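Local structure of probable arabinosyltransferase C (Mycobacterium tuberculosis, 3PTY) at residues A[71-76]-A[237-242]; A[143-148]-A[230-235]; A[164-169]-A[244-249]; A[210-215]-A[328-333]. The protein probably polymerises arabinose into the arabinan of arabinogalactan, with this chain as its C-terminal extracellular, lectin-like carbohydrate-binding domain. One frame throughout, in Å; residues are numbered along the deposited sequence.

Interaction 1 of 4, residues A[71-76]-A[237-242]; sequences GIPADV and QHWIAL. With CA (calcium ion), chain C; PO4 (phosphate ion), chain D.
W239 holds its CG in the crowded position between its own backbone N and carbonyl carbon (chi1 53°). This sends the indole toward P73 of the loop 71-76. P73 comes from the opposite direction and sets its CD over one face of the indole, toward the rim. This atom stands 3.6 Å from the centroid of the six-membered ring of W239, 22° off the ring normal, in a CH-pi contact. P73 CG is close behind, 3.5 Å from W239 CZ2. V76 reaches the same ring obliquely, with its CG1 4.0 Å from W239 CH2. The V76 and W239 side chains cross at about a right angle.

The contact lies where the chain enters strand 240-242, which runs between strands 164-171 and 133-134 in the antiparallel sheet of this beta-sandwich domain. The loop 71-76, which follows strand 63-65, folds back against this part of the chain. I72 meets the strand itself: its CG1 is 3.7 Å from A241 CB, and its CD1 touches the same methyl. W136 adds an edge-to-face ring contact with W239, and its backbone is hydrogen-bonded to G71.

The indole N-H points to a phosphate ion, probably from the crystallisation liquor. NE1 of W239 donates to phosphate O4 at 2.8 Å, almost straight (175°) and near the ring plane. R172 NH1 also binds this phosphate. One residue earlier, H238 gives its carbonyl O to the calcium ion at 2.4 Å, a site shared with D231 and D233.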
loop_
_atom_site.group_PDB
_atom_site.type_symbol
_atom_site.label_atom_id
_atom_site.label_comp_id
_atom_site.label_asym_id
_atom_site.label_seq_id
_atom_site.Cartn_x
_atom_site.Cartn_y
_atom_site.Cartn_z
ATOM N N GLY A 71 -14.066 -6.823 27.139
ATOM C CA GLY A 71 -13.158 -5.731 27.461
ATOM C C GLY A 71 -12.267 -5.373 26.278
ATOM O O GLY A 71 -11.040 -5.457 26.358
ATOM N N ILE A 72 -12.906 -4.973 25.183
ATOM C CA ILE A 72 -12.241 -4.630 23.927
ATOM C C ILE A 72 -13.122 -3.611 23.216
ATOM O O ILE A 72 -14.328 -3.813 23.116
ATOM C CB ILE A 72 -12.161 -5.851 22.998
ATOM C CG1 ILE A 72 -11.480 -7.022 23.701
ATOM C CG2 ILE A 72 -11.438 -5.501 21.691
ATOM C CD1 ILE A 72 -11.544 -8.307 22.915
ATOM N N PRO A 73 -12.530 -2.519 22.710
ATOM C CA PRO A 73 -13.329 -1.505 22.009
ATOM C C PRO A 73 -14.011 -2.101 20.784
ATOM O O PRO A 73 -13.488 -3.050 20.205
ATOM C CB PRO A 73 -12.284 -0.481 21.552
ATOM C CG PRO A 73 -11.077 -0.742 22.375
ATOM C CD PRO A 73 -11.096 -2.192 22.734
ATOM N N ALA A 74 -15.154 -1.552 20.387
ATOM C CA ALA A 74 -15.807 -1.987 19.156
ATOM C C ALA A 74 -14.915 -1.714 17.947
ATOM O O ALA A 74 -14.934 -2.458 16.968
ATOM C CB ALA A 74 -17.154 -1.290 18.989
ATOM N N ASP A 75 -14.129 -0.645 18.025
ATOM C CA ASP A 75 -13.235 -0.274 16.936
ATOM C C ASP A 75 -11.783 -0.450 17.341
ATOM O O ASP A 75 -11.217 0.402 18.029
ATOM C CB ASP A 75 -13.472 1.176 16.518
ATOM N N VAL A 76 -11.186 -1.560 16.919
ATOM C CA VAL A 76 -9.770 -1.809 17.161
ATOM C C VAL A 76 -8.950 -1.320 15.969
ATOM O O VAL A 76 -7.872 -0.747 16.130
ATOM C CB VAL A 76 -9.494 -3.306 17.390
ATOM C CG1 VAL A 76 -10.003 -3.736 18.753
ATOM C CG2 VAL A 76 -10.147 -4.134 16.287
ATOM N N GLN A 237 -6.141 4.437 26.621
ATOM C CA GLN A 237 -5.643 3.857 25.378
ATOM C C GLN A 237 -4.738 2.655 25.634
ATOM O O GLN A 237 -4.402 1.917 24.713
ATOM C CB GLN A 237 -4.890 4.914 24.563
ATOM N N HIS A 238 -4.346 2.462 26.887
ATOM C CA HIS A 238 -3.434 1.383 27.227
ATOM C C HIS A 238 -4.226 0.208 27.771
ATOM O O HIS A 238 -4.671 0.238 28.908
ATOM C CB HIS A 238 -2.405 1.854 28.255
ATOM C CG HIS A 238 -1.244 0.923 28.418
ATOM N ND1 HIS A 238 -0.017 1.156 27.837
ATOM C CD2 HIS A 238 -1.123 -0.244 29.096
ATOM C CE1 HIS A 238 0.814 0.179 28.156
ATOM N NE2 HIS A 238 0.168 -0.684 28.918
ATOM N N TRP A 239 -4.427 -0.811 26.944
ATOM C CA TRP A 239 -5.209 -1.974 27.347
ATOM C C TRP A 239 -4.714 -3.202 26.593
ATOM O O TRP A 239 -3.963 -3.085 25.625
ATOM C CB TRP A 239 -6.703 -1.741 27.082
ATOM C CG TRP A 239 -6.993 -1.326 25.673
ATOM C CD1 TRP A 239 -7.046 -0.049 25.188
ATOM C CD2 TRP A 239 -7.256 -2.189 24.559
ATOM N NE1 TRP A 239 -7.326 -0.065 23.847
ATOM C CE2 TRP A 239 -7.459 -1.365 23.435
ATOM C CE3 TRP A 239 -7.339 -3.576 24.405
ATOM C CZ2 TRP A 239 -7.746 -1.883 22.171
ATOM C CZ3 TRP A 239 -7.621 -4.089 23.150
ATOM C CH2 TRP A 239 -7.823 -3.243 22.049
ATOM N N ILE A 240 -5.139 -4.378 27.038
ATOM C CA ILE A 240 -4.663 -5.639 26.472
ATOM C C ILE A 240 -5.828 -6.596 26.253
ATOM O O ILE A 240 -6.681 -6.735 27.123
ATOM C CB ILE A 240 -3.673 -6.336 27.435
ATOM C CG1 ILE A 240 -2.518 -5.397 27.796
ATOM C CG2 ILE A 240 -3.125 -7.621 26.804
ATOM C CD1 ILE A 240 -1.602 -5.940 28.894
ATOM N N ALA A 241 -5.866 -7.253 25.098
ATOM C CA ALA A 241 -6.823 -8.334 24.870
ATOM C C ALA A 241 -6.076 -9.559 24.354
ATOM O O ALA A 241 -5.207 -9.437 23.489
ATOM C CB ALA A 241 -7.903 -7.911 23.878
ATOM N N LEU A 242 -6.415 -10.733 24.881
ATOM C CA LEU A 242 -5.698 -11.961 24.544
ATOM C C LEU A 242 -6.643 -13.088 24.166
ATOM O O LEU A 242 -7.815 -13.080 24.532
ATOM C CB LEU A 242 -4.840 -12.434 25.726
ATOM C CG LEU A 242 -3.761 -11.489 26.273
ATOM C CD1 LEU A 242 -3.116 -12.105 27.500
ATOM C CD2 LEU A 242 -2.716 -11.186 25.215
HETATM CA CA CA C . -5.183 -0.080 31.227
HETATM P P PO4 D . -8.486 2.391 21.019
HETATM O O1 PO4 D . -7.855 3.409 20.095
HETATM O O2 PO4 D . -8.535 1.045 20.328
HETATM O O3 PO4 D . -9.896 2.827 21.357
HETATM O O4 PO4 D . -7.674 2.292 22.291
HETATM O O HOH W 1 -5.528 -0.876 33.576
HETATM O O HOH W 2 -6.504 2.114 31.193
HETATM O O HOH W 3 -7.637 -0.763 30.556
#

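Interaction 2 of 4, residues A[143-148]-A[230-235]; sequences PAMLRS and DDQDLA. With CA (calcium ion), chain C.
M145 and D230 lie side by side and point the same way from two antiparallel strands, one of which, 224-231, runs into a calcium-binding loop. They form a non-hydrogen-bonded pair, and M145 CG rests 3.6 Å from D230 OD1. Q232 comes from beyond D230 and crosses the methionine at a slant. Its chain bends at chi2 (-68°), which brings the amide back over this face. NE2 of Q232 donates to D230 OD1 at 2.8 Å. The bond is fairly straight (163°), uses the syn lone pair of the carboxylate and lies in the amide plane. It fixes how the Q232 amide is turned. OE1 of the same amide faces P143 CB. L234 also reaches the proline, with its CD2 3.6 Å from P143 N.

On the other face of the strands, A144 and D231 are a hydrogen-bonded pair. D231 N donates to A144 O, and A144 N donates back to D231 O. The D231 side chain has CG anti to its backbone N (chi1 175°) and holds the calcium ion with both carboxylate oxygens, OD1 and OD2, each at 2.6 Å. D231 OD2 is also hydrogen-bonded to S135 OG. D233 adds its backbone O to the metal at 2.5 Å; with the H238 carbonyl and three waters this makes seven ligands. The D233 carboxylate does a different job: its OD1 accepts from A235 N at 2.9 Å, which makes an Asx turn. Water 1, bound to the calcium, donates to D231 O at 2.7 Å.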
loop_
_atom_site.group_PDB
_atom_site.type_symbol
_atom_site.label_atom_id
_atom_site.label_comp_id
_atom_site.label_asym_id
_atom_site.label_seq_id
_atom_site.Cartn_x
_atom_site.Cartn_y
_atom_site.Cartn_z
ATOM N N PRO A 143 -6.806 -0.981 37.561
ATOM C CA PRO A 143 -5.712 -1.933 37.328
ATOM C C PRO A 143 -6.272 -3.279 36.871
ATOM O O PRO A 143 -7.359 -3.662 37.300
ATOM C CB PRO A 143 -5.068 -2.080 38.713
ATOM C CG PRO A 143 -5.500 -0.876 39.480
ATOM C CD PRO A 143 -6.856 -0.516 38.959
ATOM N N ALA A 144 -5.543 -3.991 36.021
ATOM C CA ALA A 144 -6.047 -5.253 35.491
ATOM C C ALA A 144 -4.923 -6.264 35.374
ATOM O O ALA A 144 -3.774 -5.903 35.105
ATOM C CB ALA A 144 -6.718 -5.031 34.142
ATOM N N MET A 145 -5.249 -7.530 35.599
ATOM C CA MET A 145 -4.245 -8.586 35.545
ATOM C C MET A 145 -4.884 -9.859 35.056
ATOM O O MET A 145 -6.061 -10.096 35.307
ATOM C CB MET A 145 -3.672 -8.870 36.931
ATOM C CG MET A 145 -3.092 -7.677 37.648
ATOM S SD MET A 145 -2.348 -8.235 39.194
ATOM C CE MET A 145 -1.149 -9.412 38.563
ATOM N N LEU A 146 -4.097 -10.700 34.395
ATOM C CA LEU A 146 -4.603 -11.982 33.933
ATOM C C LEU A 146 -3.562 -13.067 34.127
ATOM O O LEU A 146 -2.378 -12.859 33.873
ATOM C CB LEU A 146 -4.989 -11.904 32.456
ATOM C CG LEU A 146 -5.547 -13.185 31.820
ATOM C CD1 LEU A 146 -6.917 -13.531 32.411
ATOM C CD2 LEU A 146 -5.667 -13.020 30.322
ATOM N N ARG A 147 -4.020 -14.230 34.573
ATOM C CA ARG A 147 -3.206 -15.430 34.598
ATOM C C ARG A 147 -4.093 -16.561 34.123
ATOM O O ARG A 147 -5.094 -16.879 34.767
ATOM C CB ARG A 147 -2.708 -15.718 36.020
ATOM C CG ARG A 147 -1.898 -16.994 36.143
ATOM C CD ARG A 147 -1.189 -17.086 37.499
ATOM N NE ARG A 147 -2.106 -17.416 38.594
ATOM C CZ ARG A 147 -2.452 -16.577 39.564
ATOM N NH1 ARG A 147 -1.960 -15.341 39.588
ATOM N NH2 ARG A 147 -3.288 -16.978 40.515
ATOM N N SER A 148 -3.749 -17.155 32.985
ATOM C CA SER A 148 -4.557 -18.233 32.438
ATOM C C SER A 148 -4.312 -19.518 33.218
ATOM O O SER A 148 -3.377 -19.610 34.017
ATOM C CB SER A 148 -4.226 -18.468 30.957
ATOM O OG SER A 148 -3.017 -19.213 30.818
ATOM N N ASP A 230 -0.254 -8.056 32.632
ATOM C CA ASP A 230 -0.341 -7.060 33.685
ATOM C C ASP A 230 -0.579 -5.706 33.041
ATOM O O ASP A 230 0.263 -5.204 32.292
ATOM C CB ASP A 230 0.946 -7.055 34.513
ATOM C CG ASP A 230 0.826 -6.219 35.772
ATOM O OD1 ASP A 230 -0.317 -5.947 36.202
ATOM O OD2 ASP A 230 1.874 -5.835 36.332
ATOM N N ASP A 231 -1.744 -5.134 33.311
ATOM C CA ASP A 231 -2.108 -3.840 32.762
ATOM C C ASP A 231 -2.411 -2.852 33.886
ATOM O O ASP A 231 -3.573 -2.658 34.274
ATOM C CB ASP A 231 -3.315 -3.990 31.843
ATOM C CG ASP A 231 -3.824 -2.670 31.344
ATOM O OD1 ASP A 231 -3.103 -1.663 31.501
ATOM O OD2 ASP A 231 -4.945 -2.640 30.793
ATOM N N GLN A 232 -1.352 -2.229 34.392
ATOM C CA GLN A 232 -1.433 -1.281 35.498
ATOM C C GLN A 232 -1.518 0.160 35.010
ATOM O O GLN A 232 -1.670 1.084 35.803
ATOM C CB GLN A 232 -0.202 -1.421 36.393
ATOM C CG GLN A 232 -0.047 -2.788 37.028
ATOM C CD GLN A 232 -1.127 -3.074 38.049
ATOM O OE1 GLN A 232 -1.473 -2.214 38.860
ATOM N NE2 GLN A 232 -1.666 -4.288 38.020
ATOM N N ASP A 233 -1.404 0.352 33.701
ATOM C CA ASP A 233 -1.401 1.689 33.124
ATOM C C ASP A 233 -2.834 2.154 32.923
ATOM O O ASP A 233 -3.561 1.583 32.126
ATOM C CB ASP A 233 -0.648 1.673 31.792
ATOM C CG ASP A 233 -0.549 3.048 31.147
ATOM O OD1 ASP A 233 -1.333 3.951 31.508
ATOM O OD2 ASP A 233 0.314 3.216 30.259
ATOM N N LEU A 234 -3.234 3.201 33.634
ATOM C CA LEU A 234 -4.632 3.615 33.655
ATOM C C LEU A 234 -5.021 4.578 32.539
ATOM O O LEU A 234 -6.171 5.004 32.466
ATOM C CB LEU A 234 -4.990 4.208 35.019
ATOM C CG LEU A 234 -4.692 3.288 36.202
ATOM C CD1 LEU A 234 -5.053 3.973 37.514
ATOM C CD2 LEU A 234 -5.437 1.965 36.060
ATOM N N ALA A 235 -4.079 4.924 31.668
ATOM C CA ALA A 235 -4.441 5.649 30.458
ATOM C C ALA A 235 -5.413 4.785 29.657
ATOM O O ALA A 235 -5.163 3.600 29.452
ATOM C CB ALA A 235 -3.207 5.977 29.631
HETATM CA CA CA C . -5.183 -0.080 31.227
HETATM O O HOH W 1 -5.528 -0.876 33.576
HETATM O O HOH W 2 -6.504 2.114 31.193
HETATM O O HOH W 3 -7.637 -0.763 30.556
#

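Interaction 3 of 4, residues A[164-169]-A[244-249]; sequences LLVVTA and PPRIPR
R246 turns back over V166 from a CB that starts away from strand 164-169. Its CG sits between the backbone N and carbonyl carbon (chi1 69°) and lies 3.6 Å from V166 O. The chain is extended from CG to NE. NE forms a salt bridge with E40. CZ lies below a methyl: V166 CG1 stands over the centre of the guanidinium face, 3.7 Å from R246 CZ. At the edge, NH1 donates to T168 OG1 at 2.8 Å, nearly straight (167°) and close to the guanidinium plane. Water 4 adds a weak bond to NH1. NH2 donates to N210 OD1, which also pairs with T168 OG1. The buried group is thus gripped along its rim.

The backbones meet in two bonds, V166 N to R246 O at 2.7 Å and R246 N to V166 O at 2.9 Å. P248 CG packs on V166 CG2 at 3.6 Å. L164 O is buried here without a hydrogen-bond partner. I247 and P248 press on it through carbon atoms.

R246 and P248 also touch Y330 of the second sheet. The arrangement is a single antiparallel bridge at the heart of the domain, where the chain leaving strand 240-242 still follows strand 164-171.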
loop_
_atom_site.group_PDB
_atom_site.type_symbol
_atom_site.label_atom_id
_atom_site.label_comp_id
_atom_site.label_asym_id
_atom_site.label_seq_id
_atom_site.Cartn_x
_atom_site.Cartn_y
_atom_site.Cartn_z
ATOM N N LEU A 164 6.883 -21.793 16.519
ATOM C CA LEU A 164 6.510 -20.622 17.302
ATOM C C LEU A 164 5.338 -20.931 18.207
ATOM O O LEU A 164 4.461 -21.717 17.850
ATOM C CB LEU A 164 6.062 -19.493 16.372
ATOM C CG LEU A 164 7.033 -18.947 15.325
ATOM C CD1 LEU A 164 6.281 -18.004 14.398
ATOM C CD2 LEU A 164 8.195 -18.232 15.999
ATOM N N LEU A 165 5.316 -20.286 19.368
ATOM C CA LEU A 165 4.127 -20.259 20.202
ATOM C C LEU A 165 3.489 -18.908 19.912
ATOM O O LEU A 165 4.138 -17.867 20.043
ATOM C CB LEU A 165 4.517 -20.374 21.675
ATOM C CG LEU A 165 3.453 -20.532 22.768
ATOM C CD1 LEU A 165 2.551 -19.306 22.872
ATOM C CD2 LEU A 165 2.638 -21.788 22.559
ATOM N N VAL A 166 2.231 -18.919 19.492
ATOM C CA VAL A 166 1.594 -17.696 19.024
ATOM C C VAL A 166 0.358 -17.370 19.841
ATOM O O VAL A 166 -0.398 -18.262 20.224
ATOM C CB VAL A 166 1.219 -17.809 17.530
ATOM C CG1 VAL A 166 0.262 -16.687 17.113
ATOM C CG2 VAL A 166 2.483 -17.800 16.678
ATOM N N VAL A 167 0.162 -16.084 20.108
ATOM C CA VAL A 167 -1.055 -15.615 20.751
ATOM C C VAL A 167 -1.608 -14.441 19.954
ATOM O O VAL A 167 -0.916 -13.450 19.746
ATOM C CB VAL A 167 -0.775 -15.150 22.194
ATOM C CG1 VAL A 167 -1.981 -14.405 22.759
ATOM C CG2 VAL A 167 -0.403 -16.343 23.069
ATOM N N THR A 168 -2.845 -14.557 19.491
ATOM C CA THR A 168 -3.510 -13.414 18.865
ATOM C C THR A 168 -3.944 -12.407 19.936
ATOM O O THR A 168 -4.635 -12.768 20.894
ATOM C CB THR A 168 -4.699 -13.870 18.026
ATOM O OG1 THR A 168 -4.211 -14.667 16.939
ATOM C CG2 THR A 168 -5.467 -12.665 17.471
ATOM N N ALA A 169 -3.525 -11.152 19.783
ATOM C CA ALA A 169 -3.732 -10.135 20.814
ATOM C C ALA A 169 -4.090 -8.789 20.201
ATOM O O ALA A 169 -3.792 -8.533 19.035
ATOM C CB ALA A 169 -2.461 -9.988 21.676
ATOM N N PRO A 244 -6.258 -17.678 23.501
ATOM C CA PRO A 244 -5.364 -18.732 24.011
ATOM C C PRO A 244 -4.162 -19.033 23.126
ATOM O O PRO A 244 -4.160 -18.686 21.944
ATOM C CB PRO A 244 -6.284 -19.961 24.101
ATOM C CG PRO A 244 -7.655 -19.380 24.300
ATOM C CD PRO A 244 -7.646 -18.155 23.383
ATOM N N PRO A 245 -3.142 -19.693 23.699
ATOM C CA PRO A 245 -1.896 -19.972 22.976
ATOM C C PRO A 245 -2.048 -21.091 21.955
ATOM O O PRO A 245 -2.833 -22.026 22.143
ATOM C CB PRO A 245 -0.934 -20.414 24.083
ATOM C CG PRO A 245 -1.829 -20.959 25.177
ATOM C CD PRO A 245 -3.112 -20.165 25.096
ATOM N N ARG A 246 -1.285 -20.993 20.875
ATOM C CA ARG A 246 -1.295 -22.029 19.856
ATOM C C ARG A 246 0.071 -22.188 19.212
ATOM O O ARG A 246 0.940 -21.317 19.329
ATOM C CB ARG A 246 -2.336 -21.700 18.783
ATOM C CG ARG A 246 -1.982 -20.492 17.916
ATOM C CD ARG A 246 -3.152 -20.140 17.007
ATOM N NE ARG A 246 -2.802 -19.231 15.915
ATOM C CZ ARG A 246 -2.981 -17.915 15.950
ATOM N NH1 ARG A 246 -3.483 -17.339 17.037
ATOM N NH2 ARG A 246 -2.654 -17.167 14.896
ATOM N N ILE A 247 0.253 -23.313 18.530
ATOM C CA ILE A 247 1.420 -23.531 17.680
ATOM C C ILE A 247 0.907 -23.703 16.257
ATOM O O ILE A 247 0.280 -24.707 15.936
ATOM C CB ILE A 247 2.213 -24.776 18.114
ATOM C CG1 ILE A 247 2.778 -24.575 19.530
ATOM C CG2 ILE A 247 3.357 -25.059 17.133
ATOM C CD1 ILE A 247 3.501 -25.812 20.079
ATOM N N PRO A 248 1.157 -22.710 15.399
ATOM C CA PRO A 248 0.478 -22.670 14.093
ATOM C C PRO A 248 0.763 -23.871 13.206
ATOM O O PRO A 248 1.910 -24.297 13.097
ATOM C CB PRO A 248 1.049 -21.406 13.440
ATOM C CG PRO A 248 1.434 -20.528 14.608
ATOM C CD PRO A 248 1.983 -21.514 15.628
ATOM N N ARG A 249 -0.279 -24.409 12.578
ATOM C CA ARG A 249 -0.090 -25.364 11.494
ATOM C C ARG A 249 -0.093 -24.565 10.194
ATOM O O ARG A 249 -1.007 -23.786 9.952
ATOM C CB ARG A 249 -1.197 -26.418 11.525
ATOM C CG ARG A 249 -1.254 -27.155 12.873
ATOM C CD ARG A 249 -2.291 -28.264 12.891
ATOM N NE ARG A 249 -1.937 -29.353 11.987
ATOM C CZ ARG A 249 -2.693 -30.426 11.777
ATOM N NH1 ARG A 249 -3.852 -30.557 12.409
ATOM N NH2 ARG A 249 -2.289 -31.367 10.935
HETATM O O HOH W 4 -4.366 -17.170 19.844
#

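Interaction 4 of 4, residues A[210-215]-A[328-333]; sequences NLRAPL and ASYLKD
The contact bridges two sheets of the carbohydrate-binding domain: R212 and N210 of strand 210-214 meet Y330 and A328 of strand 328-331. The strand axes pass 9.5 Å apart at an angle of 43°, so side chains and waters fill the gap. Y330 turns a ring edge to R212. Its CD2 lies over one face of the guanidinium, toward the rim, 3.8 Å from R212 CZ. The two planes are 64° apart. The R212 chain bends at chi2 (113°), and NE comes back to donate to N210 O of its own strand at 2.8 Å. That bond lies in the guanidinium plane and fixes its turn. NH1 also donates to W335 O.

N210 crosses Y330 at about a right angle. Its ND2 is 3.6 Å from A328 CB. OD1 of N210 is taken by T168 and R246, while Y330 OH bonds to E40.

Waters tie the polar rims to the opposite backbone. Water 5 accepts from N210 ND2 at 2.8 Å and from S329 N at 3.1 Å. Water 6 accepts from R212 NH2 at 2.8 Å and lies equally close to S329 O. Water 7 accepts from L331 N at 2.9 Å, with a weak bond from R212 NH1.

Further along, L331 and D333 touch the bound octyl arabinofuranoside, and L331 packs on W267 of the second subunit. Strand 209-214 runs between strands 195-202 and 164-171 in its sheet, and strand 322-331 between 37-40 and 341-347 in the other.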
loop_
_atom_site.group_PDB
_atom_site.type_symbol
_atom_site.label_atom_id
_atom_site.label_comp_id
_atom_site.label_asym_id
_atom_site.label_seq_id
_atom_site.Cartn_x
_atom_site.Cartn_y
_atom_site.Cartn_z
ATOM N N ASN A 210 -0.564 -11.083 15.659
ATOM C CA ASN A 210 -0.032 -12.313 16.214
ATOM C C ASN A 210 1.273 -12.089 16.960
ATOM O O ASN A 210 2.293 -11.785 16.349
ATOM C CB ASN A 210 0.156 -13.352 15.100
ATOM C CG ASN A 210 -1.167 -13.854 14.560
ATOM O OD1 ASN A 210 -2.038 -14.256 15.326
ATOM N ND2 ASN A 210 -1.333 -13.818 13.244
ATOM N N LEU A 211 1.231 -12.226 18.284
ATOM C CA LEU A 211 2.444 -12.203 19.094
ATOM C C LEU A 211 3.160 -13.534 18.898
ATOM O O LEU A 211 2.510 -14.573 18.802
ATOM C CB LEU A 211 2.105 -12.013 20.577
ATOM C CG LEU A 211 1.178 -10.854 20.959
ATOM C CD1 LEU A 211 0.860 -10.907 22.449
ATOM C CD2 LEU A 211 1.789 -9.514 20.583
ATOM N N ARG A 212 4.491 -13.510 18.832
ATOM C CA ARG A 212 5.244 -14.734 18.564
ATOM C C ARG A 212 6.372 -14.947 19.553
ATOM O O ARG A 212 7.125 -14.023 19.869
ATOM C CB ARG A 212 5.827 -14.756 17.143
ATOM C CG ARG A 212 4.853 -14.405 16.028
ATOM C CD ARG A 212 5.230 -13.081 15.373
ATOM N NE ARG A 212 4.180 -12.574 14.487
ATOM C CZ ARG A 212 4.285 -12.497 13.165
ATOM N NH1 ARG A 212 5.404 -12.886 12.563
ATOM N NH2 ARG A 212 3.280 -12.005 12.447
ATOM N N ALA A 213 6.490 -16.185 20.016
ATOM C CA ALA A 213 7.570 -16.592 20.903
ATOM C C ALA A 213 8.200 -17.853 20.322
ATOM O O ALA A 213 7.512 -18.850 20.118
ATOM C CB ALA A 213 7.016 -16.867 22.302
ATOM N N PRO A 214 9.514 -17.820 20.052
ATOM C CA PRO A 214 10.175 -18.989 19.463
ATOM C C PRO A 214 10.113 -20.183 20.407
ATOM O O PRO A 214 10.476 -20.058 21.578
ATOM C CB PRO A 214 11.629 -18.516 19.301
ATOM C CG PRO A 214 11.769 -17.424 20.332
ATOM C CD PRO A 214 10.456 -16.706 20.243
ATOM N N LEU A 215 9.654 -21.326 19.910
ATOM C CA LEU A 215 9.600 -22.531 20.735
ATOM C C LEU A 215 10.985 -22.921 21.235
ATOM O O LEU A 215 11.116 -23.557 22.281
ATOM C CB LEU A 215 8.982 -23.703 19.961
ATOM C CG LEU A 215 7.485 -23.604 19.659
ATOM C CD1 LEU A 215 7.048 -24.789 18.794
ATOM C CD2 LEU A 215 6.674 -23.552 20.959
ATOM N N ALA A 328 -3.718 -15.490 8.971
ATOM C CA ALA A 328 -2.473 -15.443 9.727
ATOM C C ALA A 328 -1.332 -15.944 8.847
ATOM O O ALA A 328 -1.473 -16.948 8.158
ATOM C CB ALA A 328 -2.591 -16.291 10.988
ATOM N N SER A 329 -0.201 -15.249 8.857
ATOM C CA SER A 329 0.949 -15.718 8.095
ATOM C C SER A 329 2.259 -15.275 8.743
ATOM O O SER A 329 2.278 -14.330 9.532
ATOM C CB SER A 329 0.881 -15.206 6.652
ATOM O OG SER A 329 1.124 -13.810 6.614
ATOM N N TYR A 330 3.350 -15.951 8.379
ATOM C CA TYR A 330 4.658 -15.730 8.992
ATOM C C TYR A 330 5.736 -15.875 7.931
ATOM O O TYR A 330 5.637 -16.733 7.063
ATOM C CB TYR A 330 4.900 -16.766 10.103
ATOM C CG TYR A 330 3.703 -16.907 11.015
ATOM C CD1 TYR A 330 2.676 -17.780 10.704
ATOM C CD2 TYR A 330 3.587 -16.144 12.173
ATOM C CE1 TYR A 330 1.567 -17.903 11.518
ATOM C CE2 TYR A 330 2.468 -16.261 13.002
ATOM C CZ TYR A 330 1.468 -17.144 12.664
ATOM O OH TYR A 330 0.351 -17.277 13.462
ATOM N N LEU A 331 6.771 -15.045 8.001
ATOM C CA LEU A 331 7.888 -15.157 7.060
ATOM C C LEU A 331 8.939 -16.125 7.605
ATOM O O LEU A 331 9.552 -15.863 8.637
ATOM C CB LEU A 331 8.524 -13.785 6.827
ATOM C CG LEU A 331 9.671 -13.740 5.817
ATOM C CD1 LEU A 331 9.179 -14.167 4.432
ATOM C CD2 LEU A 331 10.293 -12.344 5.771
ATOM N N LYS A 332 9.149 -17.237 6.906
ATOM C CA LYS A 332 10.119 -18.259 7.326
ATOM C C LYS A 332 11.531 -17.714 7.628
ATOM O O LYS A 332 12.208 -18.177 8.560
ATOM C CB LYS A 332 10.203 -19.345 6.252
ATOM C CG LYS A 332 11.205 -20.441 6.538
ATOM C CD LYS A 332 11.128 -21.544 5.489
ATOM C CE LYS A 332 11.471 -21.014 4.108
ATOM N NZ LYS A 332 11.815 -22.117 3.165
ATOM N N ASP A 333 11.966 -16.733 6.842
ATOM C CA ASP A 333 13.299 -16.130 6.979
ATOM C C ASP A 333 13.478 -15.221 8.197
ATOM O O ASP A 333 14.605 -14.956 8.616
ATOM C CB ASP A 333 13.647 -15.336 5.723
ATOM C CG ASP A 333 13.486 -16.155 4.461
ATOM O OD1 ASP A 333 12.393 -16.096 3.855
ATOM O OD2 ASP A 333 14.442 -16.870 4.095
HETATM O O HOH W 5 0.291 -13.050 11.040
HETATM O O HOH W 6 3.991 -12.087 9.734
HETATM O O HOH W 7 7.210 -13.158 10.106
#

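The four contacts form two close pairs. Interactions 1 and 2 have centres 12 Å apart and share the calcium ion and its three waters. Interactions 3 and 4 are 9 Å apart and meet through neighbouring strands 164-171 and 209-214. Interactions 1 and 3, with centres 19 Å apart, still touch, since strands 240-242 and 164-171 are neighbours; the centres of interactions 2 and 4 are 25 Å apart. All four reach the nine-stranded antiparallel sheet, and interaction 4 joins it to the seven-stranded one. Along the chain, interaction 2 is nested within interaction 1. The calcium site thus joins the end of strand 224-231 to the chain entering strand 240-242, and interaction 4 leads toward the bound arabinofuranoside.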